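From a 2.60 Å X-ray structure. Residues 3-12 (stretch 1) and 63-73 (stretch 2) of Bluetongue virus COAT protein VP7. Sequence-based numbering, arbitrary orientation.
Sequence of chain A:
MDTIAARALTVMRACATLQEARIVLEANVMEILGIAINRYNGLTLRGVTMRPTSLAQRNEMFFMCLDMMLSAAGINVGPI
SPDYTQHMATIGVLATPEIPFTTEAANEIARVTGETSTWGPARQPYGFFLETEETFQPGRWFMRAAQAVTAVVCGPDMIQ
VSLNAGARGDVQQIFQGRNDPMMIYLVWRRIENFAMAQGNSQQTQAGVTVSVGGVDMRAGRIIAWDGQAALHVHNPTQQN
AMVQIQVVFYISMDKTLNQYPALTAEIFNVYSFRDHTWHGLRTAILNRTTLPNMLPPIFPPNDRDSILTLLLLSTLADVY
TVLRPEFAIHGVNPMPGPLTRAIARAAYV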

ATOM      1  N   THR A   3      17.079  22.565  -0.562  1.00 24.79           N
ATOM      2  CA  THR A   3      18.471  22.173  -0.288  1.00 21.59           C
ATOM      3  C   THR A   3      18.693  22.052   1.211  1.00 15.56           C
ATOM      4  O   THR A   3      19.395  21.150   1.678  1.00 16.79           O
ATOM      5  CB  THR A   3      19.438  23.197  -0.850  1.00 26.05           C
ATOM      6  OG1 THR A   3      18.808  24.479  -0.790  1.00 39.76           O
ATOM      7  CG2 THR A   3      19.757  22.883  -2.304  1.00 26.56           C
ATOM      8  N   ILE A   4      18.099  22.962   1.970  1.00  9.48           N
ATOM      9  CA  ILE A   4      18.205  22.890   3.420  1.00  8.88           C
ATOM     10  C   ILE A   4      17.665  21.538   3.899  1.00 10.38           C
ATOM     11  O   ILE A   4      18.329  20.824   4.662  1.00 11.28           O
ATOM     12  CB  ILE A   4      17.412  24.035   4.066  1.00 10.30           C
ATOM     13  CG1 ILE A   4      18.000  25.347   3.562  1.00 14.06           C
ATOM     14  CG2 ILE A   4      17.400  23.931   5.600  1.00  5.07           C
ATOM     15  CD1 ILE A   4      17.727  26.470   4.460  1.00 18.54           C
ATOM     16  N   ALA A   5      16.497  21.149   3.399  1.00 12.90           N
ATOM     17  CA  ALA A   5      15.916  19.882   3.827  1.00 11.87           C
ATOM     18  C   ALA A   5      16.773  18.701   3.376  1.00 13.37           C
ATOM     19  O   ALA A   5      17.017  17.771   4.168  1.00 17.41           O
ATOM     20  CB  ALA A   5      14.506  19.754   3.332  1.00 13.23           C
ATOM     21  N   ALA A   6      17.250  18.754   2.129  1.00  9.65           N
ATOM     22  CA  ALA A   6      18.125  17.715   1.564  1.00  5.33           C
ATOM     23  C   ALA A   6      19.401  17.535   2.443  1.00 11.03           C
ATOM     24  O   ALA A   6      19.844  16.391   2.719  1.00  9.56           O
ATOM     25  CB  ALA A   6      18.474  18.063   0.127  1.00  3.08           C
ATOM     26  N   ARG A   7      19.936  18.650   2.961  1.00  7.60           N
ATOM     27  CA  ARG A   7      21.097  18.577   3.854  1.00  8.15           C
ATOM     28  C   ARG A   7      20.791  17.952   5.199  1.00  7.84           C
ATOM     29  O   ARG A   7      21.538  17.056   5.654  1.00  9.68           O
ATOM     30  CB  ARG A   7      21.748  19.932   4.049  1.00  7.73           C
ATOM     31  CG  ARG A   7      22.409  20.383   2.780  1.00  9.27           C
ATOM     32  CD  ARG A   7      23.013  21.747   2.933  1.00  7.57           C
ATOM     33  NE  ARG A   7      23.539  22.198   1.649  1.00 11.46           N
ATOM     34  CZ  ARG A   7      23.142  23.308   1.037  1.00 16.88           C
ATOM     35  NH1 ARG A   7      22.229  24.075   1.601  1.00 18.25           N
ATOM     36  NH2 ARG A   7      23.625  23.633  -0.154  1.00 18.85           N
ATOM     37  N   ALA A   8      19.710  18.395   5.837  1.00  8.51           N
ATOM     38  CA  ALA A   8      19.338  17.834   7.150  1.00  5.67           C
ATOM     39  C   ALA A   8      19.151  16.319   7.041  1.00 10.87           C
ATOM     40  O   ALA A   8      19.681  15.539   7.849  1.00 16.28           O
ATOM     41  CB  ALA A   8      18.110  18.474   7.645  1.00  2.16           C
ATOM     42  N   LEU A   9      18.448  15.910   5.993  1.00 10.03           N
ATOM     43  CA  LEU A   9      18.179  14.509   5.708  1.00  9.11           C
ATOM     44  C   LEU A   9      19.471  13.714   5.508  1.00 10.71           C
ATOM     45  O   LEU A   9      19.619  12.584   6.035  1.00 11.02           O
ATOM     46  CB  LEU A   9      17.363  14.459   4.431  1.00 16.85           C
ATOM     47  CG  LEU A   9      16.377  13.338   4.158  1.00 18.11           C
ATOM     48  CD1 LEU A   9      15.404  13.249   5.324  1.00 18.98           C
ATOM     49  CD2 LEU A   9      15.644  13.709   2.887  1.00 15.45           C
ATOM     50  N   THR A  10      20.375  14.281   4.701  1.00 12.44           N
ATOM     51  CA  THR A  10      21.681  13.682   4.424  1.00  5.61           C
ATOM     52  C   THR A  10      22.475  13.464   5.703  1.00  8.35           C
ATOM     53  O   THR A  10      22.987  12.368   5.948  1.00 16.62           O
ATOM     54  CB  THR A  10      22.510  14.566   3.542  1.00  6.65           C
ATOM     55  OG1 THR A  10      21.896  14.659   2.261  1.00  7.27           O
ATOM     56  CG2 THR A  10      23.889  13.966   3.374  1.00  7.36           C
ATOM     57  N   VAL A  11      22.551  14.499   6.535  1.00  5.03           N
ATOM     58  CA  VAL A  11      23.280  14.405   7.796  1.00  5.01           C
ATOM     59  C   VAL A  11      22.696  13.402   8.762  1.00 10.27           C
ATOM     60  O   VAL A  11      23.444  12.642   9.413  1.00 16.53           O
ATOM     61  CB  VAL A  11      23.351  15.747   8.489  1.00  3.59           C
ATOM     62  CG1 VAL A  11      24.023  15.601   9.808  1.00  4.94           C
ATOM     63  CG2 VAL A  11      24.055  16.759   7.585  1.00  2.29           C
ATOM     64  N   MET A  12      21.362  13.407   8.888  1.00 11.98           N
ATOM     65  CA  MET A  12      20.699  12.469   9.804  1.00  9.53           C
ATOM     66  C   MET A  12      20.872  11.037   9.355  1.00  9.89           C
ATOM     67  O   MET A  12      21.136  10.172  10.187  1.00 10.26           O
ATOM     68  CB  MET A  12      19.227  12.763   9.968  1.00  8.25           C
ATOM     69  CG  MET A  12      18.912  14.136  10.498  1.00 12.39           C
ATOM     70  SD  MET A  12      17.149  14.177  10.976  1.00 17.10           S
ATOM     71  CE  MET A  12      16.374  14.584   9.464  1.00 13.38           C
ATOM     72  N   PHE A  63      21.229  15.685  19.616  1.00  7.36           N
ATOM     73  CA  PHE A  63      20.727  17.047  19.685  1.00  3.16           C
ATOM     74  C   PHE A  63      21.039  17.809  18.423  1.00  6.70           C
ATOM     75  O   PHE A  63      20.265  18.669  18.017  1.00 11.55           O
ATOM     76  CB  PHE A  63      21.281  17.776  20.876  1.00  5.88           C
ATOM     77  CG  PHE A  63      20.823  17.220  22.186  1.00 16.01           C
ATOM     78  CD1 PHE A  63      19.613  16.531  22.290  1.00 17.21           C
ATOM     79  CD2 PHE A  63      21.601  17.384  23.333  1.00 15.93           C
ATOM     80  CE1 PHE A  63      19.189  16.020  23.517  1.00 18.31           C
ATOM     81  CE2 PHE A  63      21.181  16.874  24.558  1.00 16.72           C
ATOM     82  CZ  PHE A  63      19.980  16.192  24.657  1.00 16.63           C
ATOM     83  N   MET A  64      22.137  17.448  17.757  1.00 10.57           N
ATOM     84  CA  MET A  64      22.515  18.123  16.518  1.00 10.19           C
ATOM     85  C   MET A  64      21.490  17.750  15.455  1.00  9.36           C
ATOM     86  O   MET A  64      21.067  18.576  14.660  1.00 11.68           O
ATOM     87  CB  MET A  64      23.914  17.694  16.069  1.00  8.49           C
ATOM     88  CG  MET A  64      24.286  18.301  14.743  1.00 10.40           C
ATOM     89  SD  MET A  64      25.766  17.662  14.026  1.00 14.68           S
ATOM     90  CE  MET A  64      25.359  15.917  13.654  1.00 10.36           C
ATOM     91  N   CYS A  65      21.096  16.487  15.447  1.00 11.73           N
ATOM     92  CA  CYS A  65      20.106  16.007  14.503  1.00 10.05           C
ATOM     93  C   CYS A  65      18.741  16.639  14.780  1.00 14.98           C
ATOM     94  O   CYS A  65      18.051  17.092  13.845  1.00 10.35           O
ATOM     95  CB  CYS A  65      20.029  14.521  14.621  1.00 10.54           C
ATOM     96  SG  CYS A  65      21.440  13.745  13.867  1.00  8.20           S
ATOM     97  N   LEU A  66      18.373  16.707  16.061  1.00 13.59           N
ATOM     98  CA  LEU A  66      17.123  17.338  16.457  1.00 11.26           C
ATOM     99  C   LEU A  66      17.107  18.793  15.970  1.00 15.57           C
ATOM    100  O   LEU A  66      16.136  19.249  15.360  1.00 17.67           O
ATOM    101  CB  LEU A  66      16.967  17.274  17.965  1.00 13.10           C
ATOM    102  CG  LEU A  66      15.673  17.810  18.596  1.00 15.33           C
ATOM    103  CD1 LEU A  66      14.438  17.321  17.878  1.00 12.43           C
ATOM    104  CD2 LEU A  66      15.638  17.352  20.046  1.00 11.51           C
ATOM    105  N   ASP A  67      18.208  19.510  16.171  1.00 16.91           N
ATOM    106  CA  ASP A  67      18.286  20.903  15.722  1.00 17.30           C
ATOM    107  C   ASP A  67      18.082  21.022  14.234  1.00 17.88           C
ATOM    108  O   ASP A  67      17.406  21.932  13.756  1.00 20.43           O
ATOM    109  CB  ASP A  67      19.651  21.520  16.051  1.00 20.62           C
ATOM    110  CG  ASP A  67      19.691  22.176  17.414  1.00 22.87           C
ATOM    111  OD1 ASP A  67      18.619  22.483  17.980  1.00 26.13           O
ATOM    112  OD2 ASP A  67      20.805  22.396  17.924  1.00 23.23           O
ATOM    113  N   MET A  68      18.719  20.120  13.502  1.00 18.40           N
ATOM    114  CA  MET A  68      18.653  20.121  12.055  1.00 15.62           C
ATOM    115  C   MET A  68      17.279  19.774  11.539  1.00 17.59           C
ATOM    116  O   MET A  68      16.814  20.382  10.575  1.00 22.75           O
ATOM    117  CB  MET A  68      19.704  19.182  11.499  1.00 18.42           C
ATOM    118  CG  MET A  68      21.109  19.710  11.704  1.00 17.82           C
ATOM    119  SD  MET A  68      22.336  18.684  10.917  1.00 19.05           S
ATOM    120  CE  MET A  68      23.647  19.866  10.880  1.00 17.21           C
ATOM    121  N   MET A  69      16.622  18.808  12.183  1.00 15.96           N
ATOM    122  CA  MET A  69      15.264  18.411  11.817  1.00  8.12           C
ATOM    123  C   MET A  69      14.318  19.620  12.067  1.00 12.15           C
ATOM    124  O   MET A  69      13.643  20.076  11.152  1.00 10.01           O
ATOM    125  CB  MET A  69      14.861  17.200  12.658  1.00 12.74           C
ATOM    126  CG  MET A  69      13.464  16.606  12.393  1.00 16.29           C
ATOM    127  SD  MET A  69      12.169  17.355  13.417  1.00 17.67           S
ATOM    128  CE  MET A  69      10.921  17.720  12.226  1.00  8.74           C
ATOM    129  N   LEU A  70      14.374  20.230  13.251  1.00  8.21           N
ATOM    130  CA  LEU A  70      13.503  21.365  13.532  1.00  8.25           C
ATOM    131  C   LEU A  70      13.737  22.534  12.606  1.00 10.92           C
ATOM    132  O   LEU A  70      12.783  23.149  12.133  1.00 15.28           O
ATOM    133  CB  LEU A  70      13.601  21.809  14.996  1.00  9.75           C
ATOM    134  CG  LEU A  70      13.273  20.678  15.987  1.00 13.95           C
ATOM    135  CD1 LEU A  70      13.598  21.061  17.397  1.00  6.57           C
ATOM    136  CD2 LEU A  70      11.808  20.240  15.841  1.00  9.47           C
ATOM    137  N   SER A  71      14.990  22.828  12.293  1.00 14.22           N
ATOM    138  CA  SER A  71      15.265  23.961  11.397  1.00 18.39           C
ATOM    139  C   SER A  71      14.768  23.706   9.980  1.00 19.02           C
ATOM    140  O   SER A  71      14.194  24.589   9.350  1.00 23.20           O
ATOM    141  CB  SER A  71      16.756  24.336  11.392  1.00 18.77           C
ATOM    142  OG  SER A  71      17.130  24.791  12.690  1.00 33.94           O
ATOM    143  N   ALA A  72      14.943  22.486   9.484  1.00 18.55           N
ATOM    144  CA  ALA A  72      14.481  22.183   8.131  1.00 17.35           C
ATOM    145  C   ALA A  72      12.950  22.201   8.057  1.00 20.36           C
ATOM    146  O   ALA A  72      12.399  22.553   7.019  1.00 19.51           O
ATOM    147  CB  ALA A  72      15.011  20.820   7.676  1.00  8.53           C
ATOM    148  N   ALA A  73      12.284  21.787   9.141  1.00 22.25           N
ATOM    149  CA  ALA A  73      10.827  21.740   9.207  1.00 18.21           C
ATOM    150  C   ALA A  73      10.204  23.093   9.517  1.00 18.59           C
ATOM    151  O   ALA A  73       9.005  23.274   9.331  1.00 27.19           O
ATOM    152  CB  ALA A  73      10.377  20.720  10.215  1.00 17.64           C
TER

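Both stretches are helical throughout, as the i to i+4 hydrogen bonds attest: Ala8 N to Ile4 O is 3.0 Å and Met12 N to Ala8 O 2.9 Å in the first, Met69 N to Cys65 O 2.8 Å and Ala72 N to Met68 O 3.0 Å in the second. The N-to-C directions of the two axes differ by 159°, so the helices run nearly antiparallel, and the axes approach to 9.0 Å. The register confirms this sense: as numbering rises from Ala5 through Ala8 to Met12, the nearest CA partners fall from Ala72 through Met68 to Cys65, with CA-CA distances of 5.1, 5.5 and 5.9 Å.

The tightest CA pairing coincides with the alanines. Ala5 CA lies 4.1 Å from Ala72 CB, and Ala8 CB meets Ala72 CB at 3.9 Å; such short side chains leave little to hold the backbones apart. Ile4 borders the same site, its CG2 4.2 Å from Ala72 CA. One turn back along the second helix, Ala8 CB packs 3.7 Å from the backbone atom Met68 O and 4.2 Å from Met68 CB.

Farther along, longer side chains bridge the gap. Val11, with chi1 in the t well, places CG1 3.7 Å from Met68 SD and 4.1 Å from Met64 CE. The CA-to-CB bond of Met12 points sideways, yet its m, t, m conformation brings the chain's end nearer: Met12 SD is 4.1 Å from Met69 CB, and Met12 CG is 4.2 Å from Cys65 SG.

No hydrogen bond crosses the contact, which buries 395 Å² summed over both sides; it rests on apolar packing. The hydroxyls of Thr10 and Ser71 instead bond within their own helices, Thr10 OG1 to Ala6 O at 2.7 Å and Ser71 OG to Asp67 O at 3.1 Å.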